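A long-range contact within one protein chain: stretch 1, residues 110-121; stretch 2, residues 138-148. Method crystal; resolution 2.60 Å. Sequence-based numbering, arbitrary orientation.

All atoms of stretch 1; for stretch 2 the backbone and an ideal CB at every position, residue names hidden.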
ATOM      1  N   PRO A 110     -18.278   7.722  29.076  1.00 65.33           N
ATOM      2  CA  PRO A 110     -17.479   6.757  29.847  1.00 66.70           C
ATOM      3  C   PRO A 110     -17.319   5.454  29.074  1.00 66.05           C
ATOM      4  O   PRO A 110     -18.304   4.839  28.661  1.00 66.07           O
ATOM      5  CB  PRO A 110     -18.301   6.558  31.124  1.00 69.16           C
ATOM      6  CG  PRO A 110     -19.710   6.810  30.690  1.00 68.87           C
ATOM      7  CD  PRO A 110     -19.644   7.866  29.615  1.00 66.66           C
ATOM      8  N   LEU A 111     -16.072   5.040  28.874  1.00 67.89           N
ATOM      9  CA  LEU A 111     -15.758   3.798  28.186  1.00 67.44           C
ATOM     10  C   LEU A 111     -15.166   2.786  29.159  1.00 69.44           C
ATOM     11  O   LEU A 111     -14.460   3.148  30.106  1.00 70.58           O
ATOM     12  CB  LEU A 111     -14.781   4.038  27.033  1.00 65.28           C
ATOM     13  CG  LEU A 111     -15.291   4.902  25.877  1.00 63.19           C
ATOM     14  CD1 LEU A 111     -14.252   4.974  24.771  1.00 61.52           C
ATOM     15  CD2 LEU A 111     -16.611   4.369  25.345  1.00 63.08           C
ATOM     16  N   THR A 112     -15.461   1.513  28.918  1.00 68.12           N
ATOM     17  CA  THR A 112     -14.901   0.429  29.708  1.00 70.03           C
ATOM     18  C   THR A 112     -13.540   0.034  29.135  1.00 69.15           C
ATOM     19  O   THR A 112     -12.995   0.699  28.250  1.00 67.16           O
ATOM     20  CB  THR A 112     -15.864  -0.757  29.746  1.00 71.24           C
ATOM     21  OG1 THR A 112     -15.935  -1.358  28.446  1.00 69.71           O
ATOM     22  CG2 THR A 112     -17.254  -0.302  30.166  1.00 71.95           C
ATOM     23  N   THR A 113     -12.977  -1.061  29.637  1.00 71.61           N
ATOM     24  CA  THR A 113     -11.715  -1.589  29.138  1.00 71.09           C
ATOM     25  C   THR A 113     -11.902  -2.578  27.995  1.00 70.19           C
ATOM     26  O   THR A 113     -10.913  -3.142  27.516  1.00 70.04           O
ATOM     27  CB  THR A 113     -10.931  -2.259  30.271  1.00 73.44           C
ATOM     28  OG1 THR A 113     -11.655  -3.401  30.747  1.00 75.56           O
ATOM     29  CG2 THR A 113     -10.718  -1.283  31.419  1.00 74.49           C
ATOM     30  N   ALA A 114     -13.138  -2.804  27.556  1.00 70.29           N
ATOM     31  CA  ALA A 114     -13.389  -3.711  26.444  1.00 69.50           C
ATOM     32  C   ALA A 114     -12.739  -3.188  25.169  1.00 67.03           C
ATOM     33  O   ALA A 114     -12.743  -1.984  24.896  1.00 65.55           O
ATOM     34  CB  ALA A 114     -14.892  -3.892  26.235  1.00 69.66           C
ATOM     35  N   THR A 115     -12.166  -4.111  24.391  1.00 69.22           N
ATOM     36  CA  THR A 115     -11.486  -3.728  23.157  1.00 67.04           C
ATOM     37  C   THR A 115     -12.439  -3.041  22.188  1.00 65.43           C
ATOM     38  O   THR A 115     -12.074  -2.047  21.546  1.00 64.18           O
ATOM     39  CB  THR A 115     -10.853  -4.962  22.508  1.00 67.31           C
ATOM     40  OG1 THR A 115      -9.796  -5.453  23.341  1.00 68.90           O
ATOM     41  CG2 THR A 115     -10.291  -4.622  21.134  1.00 65.24           C
HETATM   42  N   MSE A 116     -13.665  -3.540  22.077  1.00 65.06           N
HETATM   43  CA  MSE A 116     -14.640  -2.947  21.169  1.00 63.96           C
HETATM   44  C   MSE A 116     -15.902  -2.505  21.903  1.00 64.70           C
HETATM   45  O   MSE A 116     -16.501  -3.273  22.656  1.00 66.31           O
HETATM   46  CB  MSE A 116     -14.997  -3.931  20.056  1.00 66.73           C
HETATM   47  CG  MSE A 116     -15.995  -3.386  19.054  1.00 65.87           C
HETATM   48 SE   MSE A 116     -15.930  -4.353  17.369  0.33 65.03          SE
HETATM   49  CE  MSE A 116     -14.080  -3.961  16.898  1.00 63.76           C
ATOM     50  N   GLN A 117     -16.297  -1.253  21.676  1.00 62.79           N
ATOM     51  CA  GLN A 117     -17.478  -0.679  22.301  1.00 63.40           C
ATOM     52  C   GLN A 117     -18.233   0.144  21.268  1.00 62.37           C
ATOM     53  O   GLN A 117     -17.689   0.522  20.228  1.00 61.10           O
ATOM     54  CB  GLN A 117     -17.111   0.197  23.508  1.00 63.76           C
ATOM     55  CG  GLN A 117     -16.277  -0.509  24.564  1.00 65.12           C
ATOM     56  CD  GLN A 117     -15.943   0.389  25.737  1.00 66.01           C
ATOM     57  OE1 GLN A 117     -16.816   1.055  26.294  1.00 66.59           O
ATOM     58  NE2 GLN A 117     -14.669   0.421  26.112  1.00 66.22           N
ATOM     59  N   LYS A 118     -19.502   0.414  21.562  1.00 62.34           N
ATOM     60  CA  LYS A 118     -20.363   1.196  20.686  1.00 61.61           C
ATOM     61  C   LYS A 118     -20.916   2.392  21.446  1.00 61.82           C
ATOM     62  O   LYS A 118     -21.484   2.234  22.531  1.00 63.03           O
ATOM     63  CB  LYS A 118     -21.512   0.347  20.137  1.00 62.21           C
ATOM     64  CG  LYS A 118     -22.508   1.127  19.293  1.00 61.76           C
ATOM     65  CD  LYS A 118     -23.372   0.200  18.454  1.00 62.20           C
ATOM     66  CE  LYS A 118     -24.845   0.357  18.797  1.00 63.23           C
ATOM     67  NZ  LYS A 118     -25.717   0.183  17.603  1.00 63.37           N
ATOM     68  N   VAL A 119     -20.750   3.582  20.876  1.00 60.71           N
ATOM     69  CA  VAL A 119     -21.375   4.796  21.390  1.00 60.96           C
ATOM     70  C   VAL A 119     -22.553   5.120  20.482  1.00 61.29           C
ATOM     71  O   VAL A 119     -22.371   5.425  19.297  1.00 60.79           O
ATOM     72  CB  VAL A 119     -20.378   5.964  21.453  1.00 60.16           C
ATOM     73  CG1 VAL A 119     -21.088   7.242  21.871  1.00 60.32           C
ATOM     74  CG2 VAL A 119     -19.252   5.640  22.422  1.00 60.08           C
ATOM     75  N   LEU A 120     -23.760   5.061  21.036  1.00 63.23           N
ATOM     76  CA  LEU A 120     -24.991   5.157  20.264  1.00 63.72           C
ATOM     77  C   LEU A 120     -25.795   6.355  20.756  1.00 64.12           C
ATOM     78  O   LEU A 120     -26.059   6.479  21.957  1.00 64.61           O
ATOM     79  CB  LEU A 120     -25.773   3.840  20.376  1.00 64.50           C
ATOM     80  CG  LEU A 120     -27.168   3.573  19.808  1.00 65.28           C
ATOM     81  CD1 LEU A 120     -28.203   3.713  20.903  1.00 66.28           C
ATOM     82  CD2 LEU A 120     -27.502   4.451  18.602  1.00 65.04           C
ATOM     83  N   ILE A 121     -26.177   7.230  19.827  1.00 65.83           N
ATOM     84  CA  ILE A 121     -26.920   8.452  20.123  1.00 66.22           C
ATOM     85  C   ILE A 121     -28.348   8.299  19.617  1.00 67.24           C
ATOM     86  O   ILE A 121     -28.567   7.899  18.467  1.00 67.31           O
ATOM     87  CB  ILE A 121     -26.245   9.680  19.489  1.00 65.40           C
ATOM     88  CG1 ILE A 121     -24.852   9.890  20.085  1.00 64.52           C
ATOM     89  CG2 ILE A 121     -27.103  10.921  19.679  1.00 65.74           C
ATOM     90  CD1 ILE A 121     -24.135  11.099  19.538  1.00 63.73           C
ATOM     91  N   UNK A 138      -4.623   0.842  24.889  1.00 62.74           N
ATOM     92  CA  UNK A 138      -4.165   0.941  23.507  1.00 60.97           C
ATOM     93  C   UNK A 138      -4.861  -0.091  22.628  1.00 60.50           C
ATOM     94  O   UNK A 138      -4.943  -1.272  22.978  1.00 61.82           O
ATOM     95  CB  UNK A 138      -2.648   0.760  23.433  1.00 60.97           C
ATOM     96  N   UNK A 139      -5.364   0.361  21.482  1.00 58.42           N
ATOM     97  CA  UNK A 139      -6.087  -0.503  20.575  1.00 57.95           C
ATOM     98  C   UNK A 139      -7.589  -0.498  20.749  1.00 58.12           C
ATOM     99  O   UNK A 139      -8.287  -1.168  19.975  1.00 57.75           O
ATOM    100  CB  UNK A 139      -5.575  -1.936  20.732  1.00 57.95           C
ATOM    101  N   UNK A 140      -8.107   0.221  21.744  1.00 57.83           N
ATOM    102  CA  UNK A 140      -9.547   0.296  21.955  1.00 58.09           C
ATOM    103  C   UNK A 140     -10.243   0.859  20.723  1.00 56.06           C
ATOM    104  O   UNK A 140      -9.905   1.943  20.242  1.00 54.62           O
ATOM    105  CB  UNK A 140      -9.865   1.153  23.182  1.00 58.09           C
ATOM    106  N   UNK A 141     -11.217   0.112  20.215  1.00 57.87           N
ATOM    107  CA  UNK A 141     -11.971   0.492  19.029  1.00 56.83           C
ATOM    108  C   UNK A 141     -13.396   0.833  19.442  1.00 57.36           C
ATOM    109  O   UNK A 141     -14.025   0.080  20.192  1.00 58.57           O
ATOM    110  CB  UNK A 141     -11.956  -0.625  17.983  1.00 56.83           C
ATOM    111  N   UNK A 142     -13.895   1.968  18.961  1.00 55.67           N
ATOM    112  CA  UNK A 142     -15.226   2.447  19.306  1.00 56.15           C
ATOM    113  C   UNK A 142     -15.991   2.746  18.024  1.00 55.85           C
ATOM    114  O   UNK A 142     -15.443   3.337  17.087  1.00 55.10           O
ATOM    115  CB  UNK A 142     -15.152   3.687  20.200  1.00 56.15           C
ATOM    116  N   UNK A 143     -17.256   2.337  17.987  1.00 56.09           N
ATOM    117  CA  UNK A 143     -18.158   2.664  16.891  1.00 56.03           C
ATOM    118  C   UNK A 143     -19.122   3.743  17.365  1.00 56.56           C
ATOM    119  O   UNK A 143     -19.906   3.515  18.294  1.00 57.36           O
ATOM    120  CB  UNK A 143     -18.914   1.426  16.405  1.00 56.03           C
ATOM    121  N   UNK A 144     -19.062   4.910  16.734  1.00 55.42           N
ATOM    122  CA  UNK A 144     -19.937   6.028  17.064  1.00 55.86           C
ATOM    123  C   UNK A 144     -21.051   6.072  16.029  1.00 55.88           C
ATOM    124  O   UNK A 144     -20.794   6.258  14.833  1.00 55.06           O
ATOM    125  CB  UNK A 144     -19.167   7.350  17.107  1.00 55.86           C
ATOM    126  N   UNK A 145     -22.289   5.904  16.485  1.00 57.93           N
ATOM    127  CA  UNK A 145     -23.450   5.806  15.609  1.00 58.27           C
ATOM    128  C   UNK A 145     -24.584   6.615  16.224  1.00 59.15           C
ATOM    129  O   UNK A 145     -24.733   6.663  17.450  1.00 59.84           O
ATOM    130  CB  UNK A 145     -23.865   4.349  15.396  1.00 58.27           C
ATOM    131  N   UNK A 146     -25.370   7.271  15.373  1.00 60.76           N
ATOM    132  CA  UNK A 146     -26.489   8.089  15.818  1.00 61.55           C
ATOM    133  C   UNK A 146     -27.738   7.727  15.029  1.00 62.43           C
ATOM    134  O   UNK A 146     -27.684   7.588  13.803  1.00 62.22           O
ATOM    135  CB  UNK A 146     -26.169   9.578  15.667  1.00 61.55           C
ATOM    136  N   UNK A 147     -28.855   7.571  15.738  1.00 63.85           N
ATOM    137  CA  UNK A 147     -30.168   7.424  15.122  1.00 64.83           C
ATOM    138  C   UNK A 147     -31.080   8.601  15.440  1.00 65.47           C
ATOM    139  O   UNK A 147     -32.259   8.579  15.070  1.00 66.35           O
ATOM    140  CB  UNK A 147     -30.823   6.120  15.583  1.00 64.83           C
ATOM    141  N   UNK A 148     -30.562   9.622  16.116  1.00 66.90           N
ATOM    142  CA  UNK A 148     -31.366  10.775  16.486  1.00 67.43           C
ATOM    143  C   UNK A 148     -31.674  11.635  15.263  1.00 67.62           C
ATOM    144  O   UNK A 148     -30.965  11.613  14.255  1.00 67.20           O
ATOM    145  CB  UNK A 148     -30.649  11.604  17.553  1.00 67.43           C
TER

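Strand 141-146 runs parallel to strand 116-121, joined by backbone hydrogen bonds, and within it successive side chains alternate between the two faces. Main-chain bonds of this kind can be made with almost any side chain.

Position 138 precedes the pairing, and its ideal CB has nothing of stretch 1 within 5.5 Å. Stretch 1 sets no preference here; the residue is Asp138, whose OD1 is hydrogen-bonded elsewhere in the structure.

Position 139 is decided by its backbone. With phi/psi of 94/-4, a CB would be jammed against the carbonyl O of 138, so glycine is called for, and Gly139 is found.

At 140 the CB points sideways, 4.2 Å from Thr115 O and 4.6 Å from Ala114 O. A small or beta-branched side chain would suit. Thr140 lays its CG2 3.8 Å from Ala114 O.

Position 141 opens the strand. Its N donates to Thr115 O (2.7 Å) and its O accepts from Gln117 N (3.0 Å), while its CB lies on the face of Met116, 4.1 Å from Met116 CE. Valine, isoleucine or threonine would fit beside that methyl. Thr141 is deposited: its CG2 comes 4.0 Å from the selenomethionine CE of Met116, and its OG1 makes a weak hydrogen bond back to Gly139 O.

On the other face, the CB of 142 lies 4.8 Å from Leu111 CD1 and 5.1 Å from Val119 CG2, an apolar setting that favours valine, isoleucine or leucine. Val142 uses both methyls, CG2 reaching Leu111 CD1 and CG1 reaching Val119 CG2, each at 3.6 Å.

The CB of 143 returns to the face of Lys118, 4.5 Å from Lys118 CA. An extended polar or acidic side chain could run beside the lysine. Gln143 does so, its OE1 3.2 Å from Lys118 CD; this is a contact with the aliphatic chain, and the NE2 of Gln143 is hydrogen-bonded elsewhere in the structure.

Position 144 pairs with Val119, and its CB is on the same face as that apolar side chain, so beta-branched apolar residues would suit. Val144 makes a loose contact, CG2 to Val119 CB at 4.5 Å.

At 145, Leu120 CD2 is 4.8 Å and Lys118 NZ 5.1 Å from the CB. Either an apolar or an acidic group could answer these neighbours. Val145 takes the apolar course: CG1 packs 3.9 Å from Leu120 CD2 and also lies 3.9 Å from Lys118 NZ.

The CB of 146 lies 3.8 Å from Ile121 CB; alanine or serine would be accommodated, though larger residues are not excluded. Ser146 places OG 3.8 Å from Ile121 CB and accepts a weak hydrogen bond from the N of 148.

Beyond the strand, the N of 147 donates to Ile121 O (2.8 Å), so a side-chain donor would add little, and a methyl near Leu120 CD2 is equally suitable. Thr147 offers both: OG1 gives a weak bond to Ile121 O (3.5 Å), and CG2 lies 4.0 Å from Leu120 CD2.

The CB of 148 points toward stretch 1, 4.2 Å from Ile121 CG2, suiting a small apolar group; Ala148 CB makes that contact.

Stretch 2, residues 138-148: DGTTVQVVSTA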
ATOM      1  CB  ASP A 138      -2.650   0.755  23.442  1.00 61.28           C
ATOM      2  CG  ASP A 138      -2.105   0.907  22.034  1.00 59.67           C
ATOM      3  OD1 ASP A 138      -2.137   2.037  21.502  1.00 58.50           O
ATOM      4  OD2 ASP A 138      -1.647  -0.103  21.460  1.00 59.76           O
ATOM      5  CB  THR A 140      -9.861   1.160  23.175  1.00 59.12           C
ATOM      6  OG1 THR A 140      -9.201   0.624  24.328  1.00 61.12           O
ATOM      7  CG2 THR A 140     -11.361   1.201  23.428  1.00 59.58           C
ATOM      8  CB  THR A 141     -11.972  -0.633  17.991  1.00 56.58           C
ATOM      9  OG1 THR A 141     -10.622  -0.951  17.631  1.00 56.16           O
ATOM     10  CG2 THR A 141     -12.733  -0.209  16.745  1.00 55.54           C
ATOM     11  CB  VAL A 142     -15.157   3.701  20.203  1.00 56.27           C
ATOM     12  CG1 VAL A 142     -16.542   4.282  20.429  1.00 56.84           C
ATOM     13  CG2 VAL A 142     -14.495   3.366  21.528  1.00 57.19           C
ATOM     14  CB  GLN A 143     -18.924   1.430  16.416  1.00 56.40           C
ATOM     15  CG  GLN A 143     -20.107   1.756  15.515  1.00 56.63           C
ATOM     16  CD  GLN A 143     -20.955   0.542  15.192  1.00 57.14           C
ATOM     17  OE1 GLN A 143     -21.230  -0.286  16.060  1.00 57.79           O
ATOM     18  NE2 GLN A 143     -21.374   0.430  13.937  1.00 56.86           N
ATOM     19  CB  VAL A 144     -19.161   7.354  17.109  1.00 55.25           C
ATOM     20  CG1 VAL A 144     -20.046   8.467  17.646  1.00 55.81           C
ATOM     21  CG2 VAL A 144     -17.909   7.206  17.961  1.00 55.17           C
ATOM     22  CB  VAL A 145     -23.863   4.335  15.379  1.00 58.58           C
ATOM     23  CG1 VAL A 145     -24.187   3.651  16.701  1.00 59.57           C
ATOM     24  CG2 VAL A 145     -25.039   4.243  14.415  1.00 59.14           C
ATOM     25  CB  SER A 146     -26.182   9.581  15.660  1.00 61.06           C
ATOM     26  OG  SER A 146     -27.325  10.370  15.946  1.00 61.80           O
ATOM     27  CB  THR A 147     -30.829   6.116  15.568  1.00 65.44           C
ATOM     28  OG1 THR A 147     -31.202   6.211  16.949  1.00 65.83           O
ATOM     29  CG2 THR A 147     -29.877   4.943  15.380  1.00 64.74           C
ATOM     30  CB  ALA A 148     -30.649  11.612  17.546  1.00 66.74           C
TER
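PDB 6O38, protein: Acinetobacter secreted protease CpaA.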